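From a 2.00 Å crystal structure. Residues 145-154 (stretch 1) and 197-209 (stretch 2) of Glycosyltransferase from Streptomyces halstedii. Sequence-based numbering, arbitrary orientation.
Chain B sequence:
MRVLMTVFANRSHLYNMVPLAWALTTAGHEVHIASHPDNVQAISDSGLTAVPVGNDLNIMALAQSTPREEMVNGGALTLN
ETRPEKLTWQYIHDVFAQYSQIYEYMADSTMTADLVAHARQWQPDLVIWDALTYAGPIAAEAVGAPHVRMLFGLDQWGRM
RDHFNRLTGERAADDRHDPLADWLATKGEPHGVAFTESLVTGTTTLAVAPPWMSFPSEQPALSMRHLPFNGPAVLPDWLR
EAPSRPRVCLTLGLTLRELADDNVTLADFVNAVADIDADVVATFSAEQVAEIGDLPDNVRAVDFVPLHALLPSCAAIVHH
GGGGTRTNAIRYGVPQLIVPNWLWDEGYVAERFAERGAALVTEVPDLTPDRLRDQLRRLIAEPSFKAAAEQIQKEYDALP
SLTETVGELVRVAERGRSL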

ATOM      1  N   ALA B 145     -25.993  -1.008  -1.449  1.00 32.77           N
ATOM      2  CA  ALA B 145     -24.881  -1.404  -0.604  1.00 29.72           C
ATOM      3  C   ALA B 145     -24.982  -0.529   0.647  1.00 27.56           C
ATOM      4  O   ALA B 145     -25.312   0.662   0.556  1.00 27.95           O
ATOM      5  CB  ALA B 145     -23.502  -1.247  -1.339  1.00 27.95           C
ATOM      6  N   PRO B 146     -24.680  -1.112   1.786  1.00 26.34           N
ATOM      7  CA  PRO B 146     -24.487  -0.457   3.019  1.00 26.80           C
ATOM      8  C   PRO B 146     -23.191   0.453   2.799  1.00 29.89           C
ATOM      9  O   PRO B 146     -22.275   0.099   1.982  1.00 28.10           O
ATOM     10  CB  PRO B 146     -24.159  -1.602   3.923  1.00 28.51           C
ATOM     11  CG  PRO B 146     -23.515  -2.687   2.944  1.00 24.88           C
ATOM     12  CD  PRO B 146     -24.282  -2.548   1.812  1.00 25.53           C
ATOM     13  N   HIS B 147     -23.138   1.631   3.436  1.00 29.09           N
ATOM     14  CA  HIS B 147     -21.963   2.543   3.236  1.00 27.22           C
ATOM     15  C   HIS B 147     -21.493   3.074   4.579  1.00 26.95           C
ATOM     16  O   HIS B 147     -22.305   3.416   5.464  1.00 26.01           O
ATOM     17  CB  HIS B 147     -22.272   3.624   2.213  1.00 26.58           C
ATOM     18  CG  HIS B 147     -23.593   4.283   2.432  1.00 31.13           C
ATOM     19  ND1 HIS B 147     -23.731   5.418   3.206  1.00 29.76           N
ATOM     20  CD2 HIS B 147     -24.847   3.934   2.050  1.00 30.35           C
ATOM     21  CE1 HIS B 147     -25.006   5.754   3.262  1.00 30.28           C
ATOM     22  NE2 HIS B 147     -25.696   4.896   2.534  1.00 31.65           N
ATOM     23  N   VAL B 148     -20.181   3.127   4.738  1.00 24.89           N
ATOM     24  CA  VAL B 148     -19.576   3.579   5.966  1.00 24.16           C
ATOM     25  C   VAL B 148     -18.969   4.976   5.735  1.00 24.80           C
ATOM     26  O   VAL B 148     -18.097   5.152   4.799  1.00 22.55           O
ATOM     27  CB  VAL B 148     -18.497   2.631   6.373  1.00 23.77           C
ATOM     28  CG1 VAL B 148     -17.745   3.181   7.623  1.00 24.72           C
ATOM     29  CG2 VAL B 148     -19.079   1.281   6.657  1.00 21.55           C
ATOM     30  N   ARG B 149     -19.428   5.957   6.534  1.00 22.98           N
ATOM     31  CA  ARG B 149     -18.894   7.313   6.463  1.00 21.72           C
ATOM     32  C   ARG B 149     -17.575   7.341   7.268  1.00 21.87           C
ATOM     33  O   ARG B 149     -17.577   7.106   8.482  1.00 21.69           O
ATOM     34  CB  ARG B 149     -19.957   8.360   6.885  1.00 23.02           C
ATOM     35  CG  ARG B 149     -19.448   9.846   6.856  1.00 21.84           C
ATOM     36  CD  ARG B 149     -20.536  10.796   7.272  1.00 21.54           C
ATOM     37  NE  ARG B 149     -20.889  10.512   8.658  1.00 20.26           N
ATOM     38  CZ  ARG B 149     -20.692  11.347   9.685  1.00 17.96           C
ATOM     39  NH1 ARG B 149     -20.162  12.568   9.487  1.00 20.13           N
ATOM     40  NH2 ARG B 149     -21.001  10.927  10.911  1.00 20.35           N
ATOM     41  N   MET B 150     -16.460   7.628   6.579  1.00 20.28           N
ATOM     42  CA  MET B 150     -15.181   7.606   7.224  1.00 20.83           C
ATOM     43  C   MET B 150     -14.725   9.013   7.687  1.00 21.37           C
ATOM     44  O   MET B 150     -14.516   9.909   6.863  1.00 20.94           O
ATOM     45  CB  MET B 150     -14.085   6.935   6.383  1.00 18.51           C
ATOM     46  CG  MET B 150     -12.742   6.936   7.145  1.00 22.40           C
ATOM     47  SD  MET B 150     -11.630   5.762   6.322  1.00 25.51           S
ATOM     48  CE  MET B 150     -10.423   5.625   7.582  1.00 23.23           C
ATOM     49  N   LEU B 151     -14.567   9.183   9.011  1.00 19.81           N
ATOM     50  CA  LEU B 151     -14.115  10.490   9.541  1.00 20.82           C
ATOM     51  C   LEU B 151     -12.644  10.671   9.292  1.00 19.79           C
ATOM     52  O   LEU B 151     -11.872   9.708   9.046  1.00 20.40           O
ATOM     53  CB  LEU B 151     -14.382  10.586  11.042  1.00 19.40           C
ATOM     54  CG  LEU B 151     -15.878  10.438  11.452  1.00 21.81           C
ATOM     55  CD1 LEU B 151     -16.115  10.546  12.969  1.00 18.79           C
ATOM     56  CD2 LEU B 151     -16.790  11.468  10.779  1.00 18.06           C
ATOM     57  N   PHE B 152     -12.212  11.911   9.437  1.00 19.49           N
ATOM     58  CA  PHE B 152     -10.804  12.266   9.183  1.00 20.33           C
ATOM     59  C   PHE B 152     -10.331  13.172  10.356  1.00 20.51           C
ATOM     60  O   PHE B 152      -9.199  13.691  10.372  1.00 21.19           O
ATOM     61  CB  PHE B 152     -10.726  12.960   7.777  1.00 20.38           C
ATOM     62  CG  PHE B 152     -11.542  14.208   7.704  1.00 18.76           C
ATOM     63  CD1 PHE B 152     -11.028  15.409   8.259  1.00 22.56           C
ATOM     64  CD2 PHE B 152     -12.816  14.188   7.171  1.00 20.21           C
ATOM     65  CE1 PHE B 152     -11.832  16.561   8.259  1.00 18.56           C
ATOM     66  CE2 PHE B 152     -13.585  15.259   7.180  1.00 18.24           C
ATOM     67  CZ  PHE B 152     -13.104  16.476   7.723  1.00 19.04           C
ATOM     68  N   GLY B 153     -11.185  13.326  11.371  1.00 21.98           N
ATOM     69  CA  GLY B 153     -10.830  14.004  12.656  1.00 20.89           C
ATOM     70  C   GLY B 153     -12.098  13.806  13.473  1.00 22.04           C
ATOM     71  O   GLY B 153     -12.841  12.839  13.257  1.00 22.52           O
ATOM     72  N   LEU B 154     -12.413  14.742  14.355  1.00 22.28           N
ATOM     73  CA  LEU B 154     -13.721  14.732  14.998  1.00 23.52           C
ATOM     74  C   LEU B 154     -14.934  14.957  14.093  1.00 24.64           C
ATOM     75  O   LEU B 154     -14.848  15.517  12.997  1.00 23.30           O
ATOM     76  CB  LEU B 154     -13.737  15.749  16.162  1.00 24.84           C
ATOM     77  CG  LEU B 154     -12.612  15.768  17.209  1.00 25.67           C
ATOM     78  CD1 LEU B 154     -12.979  16.807  18.340  1.00 26.09           C
ATOM     79  CD2 LEU B 154     -12.244  14.433  17.839  1.00 25.24           C
ATOM     80  N   GLU B 197     -32.013   9.738   6.073  1.00 32.74           N
ATOM     81  CA  GLU B 197     -31.054  10.330   6.978  1.00 33.17           C
ATOM     82  C   GLU B 197     -29.688   9.615   6.859  1.00 33.15           C
ATOM     83  O   GLU B 197     -28.632  10.161   7.135  1.00 30.89           O
ATOM     84  CB  GLU B 197     -31.590  10.335   8.412  1.00 31.51           C
ATOM     85  CG  GLU B 197     -30.659  10.973   9.476  1.00 30.42           C
ATOM     86  CD  GLU B 197     -30.378  12.504   9.290  1.00 32.14           C
ATOM     87  OE1 GLU B 197     -31.095  13.173   8.522  1.00 29.11           O
ATOM     88  OE2 GLU B 197     -29.430  13.050   9.935  1.00 31.76           O
ATOM     89  N   SER B 198     -29.723   8.380   6.407  1.00 33.05           N
ATOM     90  CA  SER B 198     -28.507   7.634   6.278  1.00 32.57           C
ATOM     91  C   SER B 198     -27.643   8.218   5.135  1.00 31.40           C
ATOM     92  O   SER B 198     -26.453   7.970   5.089  1.00 31.77           O
ATOM     93  CB  SER B 198     -28.857   6.166   6.060  1.00 32.75           C
ATOM     94  OG  SER B 198     -29.398   6.111   4.766  1.00 36.10           O
ATOM     95  N   LEU B 199     -28.205   9.063   4.265  1.00 30.37           N
ATOM     96  CA  LEU B 199     -27.396   9.753   3.224  1.00 30.25           C
ATOM     97  C   LEU B 199     -26.479  10.818   3.858  1.00 29.91           C
ATOM     98  O   LEU B 199     -25.444  11.201   3.290  1.00 28.61           O
ATOM     99  CB  LEU B 199     -28.279  10.465   2.162  1.00 30.14           C
ATOM    100  CG  LEU B 199     -29.079   9.479   1.273  1.00 29.68           C
ATOM    101  CD1 LEU B 199     -29.854  10.277   0.313  1.00 29.29           C
ATOM    102  CD2 LEU B 199     -28.133   8.492   0.520  1.00 30.21           C
ATOM    103  N   VAL B 200     -26.893  11.292   5.029  1.00 28.71           N
ATOM    104  CA  VAL B 200     -26.156  12.342   5.699  1.00 27.86           C
ATOM    105  C   VAL B 200     -25.000  11.802   6.469  1.00 27.68           C
ATOM    106  O   VAL B 200     -23.888  12.372   6.425  1.00 27.41           O
ATOM    107  CB  VAL B 200     -27.065  13.156   6.687  1.00 27.93           C
ATOM    108  CG1 VAL B 200     -26.164  14.068   7.503  1.00 25.17           C
ATOM    109  CG2 VAL B 200     -28.114  13.985   5.883  1.00 26.12           C
ATOM    110  N   THR B 201     -25.241  10.702   7.202  1.00 27.23           N
ATOM    111  CA  THR B 201     -24.213  10.213   8.087  1.00 25.58           C
ATOM    112  C   THR B 201     -23.700   8.784   7.905  1.00 24.98           C
ATOM    113  O   THR B 201     -22.787   8.365   8.663  1.00 24.62           O
ATOM    114  CB  THR B 201     -24.632  10.434   9.525  1.00 26.99           C
ATOM    115  OG1 THR B 201     -25.939   9.898   9.683  1.00 25.79           O
ATOM    116  CG2 THR B 201     -24.595  12.032   9.910  1.00 26.76           C
ATOM    117  N   GLY B 202     -24.219   8.077   6.891  1.00 23.92           N
ATOM    118  CA  GLY B 202     -23.809   6.703   6.592  1.00 26.34           C
ATOM    119  C   GLY B 202     -24.717   5.640   7.252  1.00 27.90           C
ATOM    120  O   GLY B 202     -25.378   5.910   8.269  1.00 26.46           O
ATOM    121  N   THR B 203     -24.728   4.425   6.696  1.00 28.37           N
ATOM    122  CA  THR B 203     -25.300   3.257   7.410  1.00 27.98           C
ATOM    123  C   THR B 203     -24.630   3.276   8.686  1.00 28.09           C
ATOM    124  O   THR B 203     -25.243   3.003   9.698  1.00 29.21           O
ATOM    125  CB  THR B 203     -24.877   1.858   6.817  1.00 26.40           C
ATOM    126  OG1 THR B 203     -25.121   1.888   5.442  1.00 24.42           O
ATOM    127  CG2 THR B 203     -25.691   0.681   7.458  1.00 25.64           C
ATOM    128  N   THR B 204     -23.312   3.493   8.668  1.00 27.16           N
ATOM    129  CA  THR B 204     -22.641   3.795   9.928  1.00 26.59           C
ATOM    130  C   THR B 204     -21.390   4.649   9.706  1.00 25.82           C
ATOM    131  O   THR B 204     -21.112   5.031   8.594  1.00 25.48           O
ATOM    132  CB  THR B 204     -22.313   2.542  10.710  1.00 26.51           C
ATOM    133  OG1 THR B 204     -21.893   2.911  12.017  1.00 28.61           O
ATOM    134  CG2 THR B 204     -21.198   1.690  10.086  1.00 28.02           C
ATOM    135  N   THR B 205     -20.664   4.950  10.777  1.00 26.50           N
ATOM    136  CA  THR B 205     -19.540   5.936  10.739  1.00 24.90           C
ATOM    137  C   THR B 205     -18.346   5.248  11.301  1.00 24.59           C
ATOM    138  O   THR B 205     -18.495   4.518  12.278  1.00 24.33           O
ATOM    139  CB  THR B 205     -19.869   7.088  11.632  1.00 23.32           C
ATOM    140  OG1 THR B 205     -20.869   7.828  10.961  1.00 26.18           O
ATOM    141  CG2 THR B 205     -18.609   7.997  11.858  1.00 23.31           C
ATOM    142  N   LEU B 206     -17.171   5.440  10.680  1.00 22.88           N
ATOM    143  CA  LEU B 206     -15.908   4.889  11.212  1.00 23.12           C
ATOM    144  C   LEU B 206     -15.128   6.092  11.726  1.00 23.97           C
ATOM    145  O   LEU B 206     -14.907   7.062  10.962  1.00 26.04           O
ATOM    146  CB  LEU B 206     -15.054   4.125  10.107  1.00 20.75           C
ATOM    147  CG  LEU B 206     -13.642   3.658  10.466  1.00 23.27           C
ATOM    148  CD1 LEU B 206     -13.508   2.698  11.715  1.00 20.76           C
ATOM    149  CD2 LEU B 206     -12.952   2.950   9.329  1.00 20.63           C
ATOM    150  N   ALA B 207     -14.702   6.042  12.988  1.00 24.74           N
ATOM    151  CA  ALA B 207     -13.929   7.139  13.607  1.00 23.68           C
ATOM    152  C   ALA B 207     -12.434   6.940  13.500  1.00 24.20           C
ATOM    153  O   ALA B 207     -11.956   5.781  13.632  1.00 25.16           O
ATOM    154  CB  ALA B 207     -14.357   7.262  15.109  1.00 22.39           C
ATOM    155  N   VAL B 208     -11.650   8.026  13.325  1.00 22.71           N
ATOM    156  CA  VAL B 208     -10.212   7.856  13.354  1.00 22.61           C
ATOM    157  C   VAL B 208      -9.590   8.420  14.644  1.00 23.79           C
ATOM    158  O   VAL B 208      -8.441   8.154  14.949  1.00 24.54           O
ATOM    159  CB  VAL B 208      -9.558   8.539  12.139  1.00 22.67           C
ATOM    160  CG1 VAL B 208      -9.936   7.808  10.832  1.00 22.19           C
ATOM    161  CG2 VAL B 208      -9.925  10.045  12.089  1.00 21.07           C
ATOM    162  N   ALA B 209     -10.321   9.268  15.333  1.00 21.90           N
ATOM    163  CA  ALA B 209      -9.880   9.864  16.595  1.00 23.54           C
ATOM    164  C   ALA B 209     -10.277   8.848  17.737  1.00 25.55           C
ATOM    165  O   ALA B 209     -11.333   8.185  17.637  1.00 24.08           O
ATOM    166  CB  ALA B 209     -10.598  11.218  16.805  1.00 22.77           C
TER
HETATM  167  O   HOH W   1     -12.902  10.410  14.363  1.00 21.01           O

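The short helical turn near the start of stretch 2 makes its first contact with stretch 1 through a backbone carbonyl. Ser198 O lies 3.2 Å from His147 CE1, near the plane of the imidazole and at its edge, while the same oxygen accepts the helical hydrogen bond from Gly202 N at 2.9 Å. Further along the turn, Thr201 O takes a hydrogen bond from Arg149 NE at 2.9 Å, with an N-H...O angle of 150°. The Arg149 side chain reaches this carbonyl with chi1 and chi2 both t (179° and 180°) and chi3 p (64°), and Thr201 CG2 sits over one face of the guanidinium.

Gly202 is the first residue to leave helical geometry, with phi 94° and psi 158°. A beta carbon here would be jammed against the carbonyl oxygen of Thr201, would clash with Thr204 O at 2.5 Å, and would lie only 3.0 Å from Arg149 N; these backbone angles alone call for glycine, and the nearness of Arg149 N leaves a beta carbon little room on the side of stretch 1 as well.

Thr203 then engages the start of the neighbouring strand. Its OG1 accepts a hydrogen bond from His147 N at 2.8 Å and 161°, and its backbone N, placed over one face of the His147 ring, makes a weak bond to His147 O at 2.9 Å, where the angle is only 122°. Thr204 N also approaches His147 O, at 3.4 Å; this bond is weak through length, its angle being a favourable 161°.

From Thr204 to Leu206 the two strands run parallel in register, pairing Val148 with Thr204, Arg149 with Thr205 and Met150 with Leu206 at CA-CA distances of 5.0, 4.5 and 4.9 Å. Their axes cross at -40°. Arg149 bonds to the two residues flanking its partner Thr205, as a parallel ladder requires: its N donates to Thr204 O at 2.8 Å, and its O accepts from Leu206 N at 2.8 Å, both at 163°. Leu151 N continues the pattern to Leu206 O at 2.9 Å and 172°.

Side chains alternate across the sheet. On the face of Arg149, Thr205 OG1 accepts from Arg149 NH2 at 3.1 Å, at the guanidinium edge. On the other face the packing is apolar: Val148 CG1 meets Leu206 CB at 3.8 Å, and Met150 CE lies 4.1 Å from Leu206 CD2.

Beyond the strand, Val208 extends this apolar patch, its CG1 3.9 Å from Met150 CE. Ala209 closes the contact: its CB is 3.8 Å from Leu154 CD2, and its N donates to water 1 at 3.0 Å, which in turn donates to Gly153 O at 2.7 Å, bridging the two backbones.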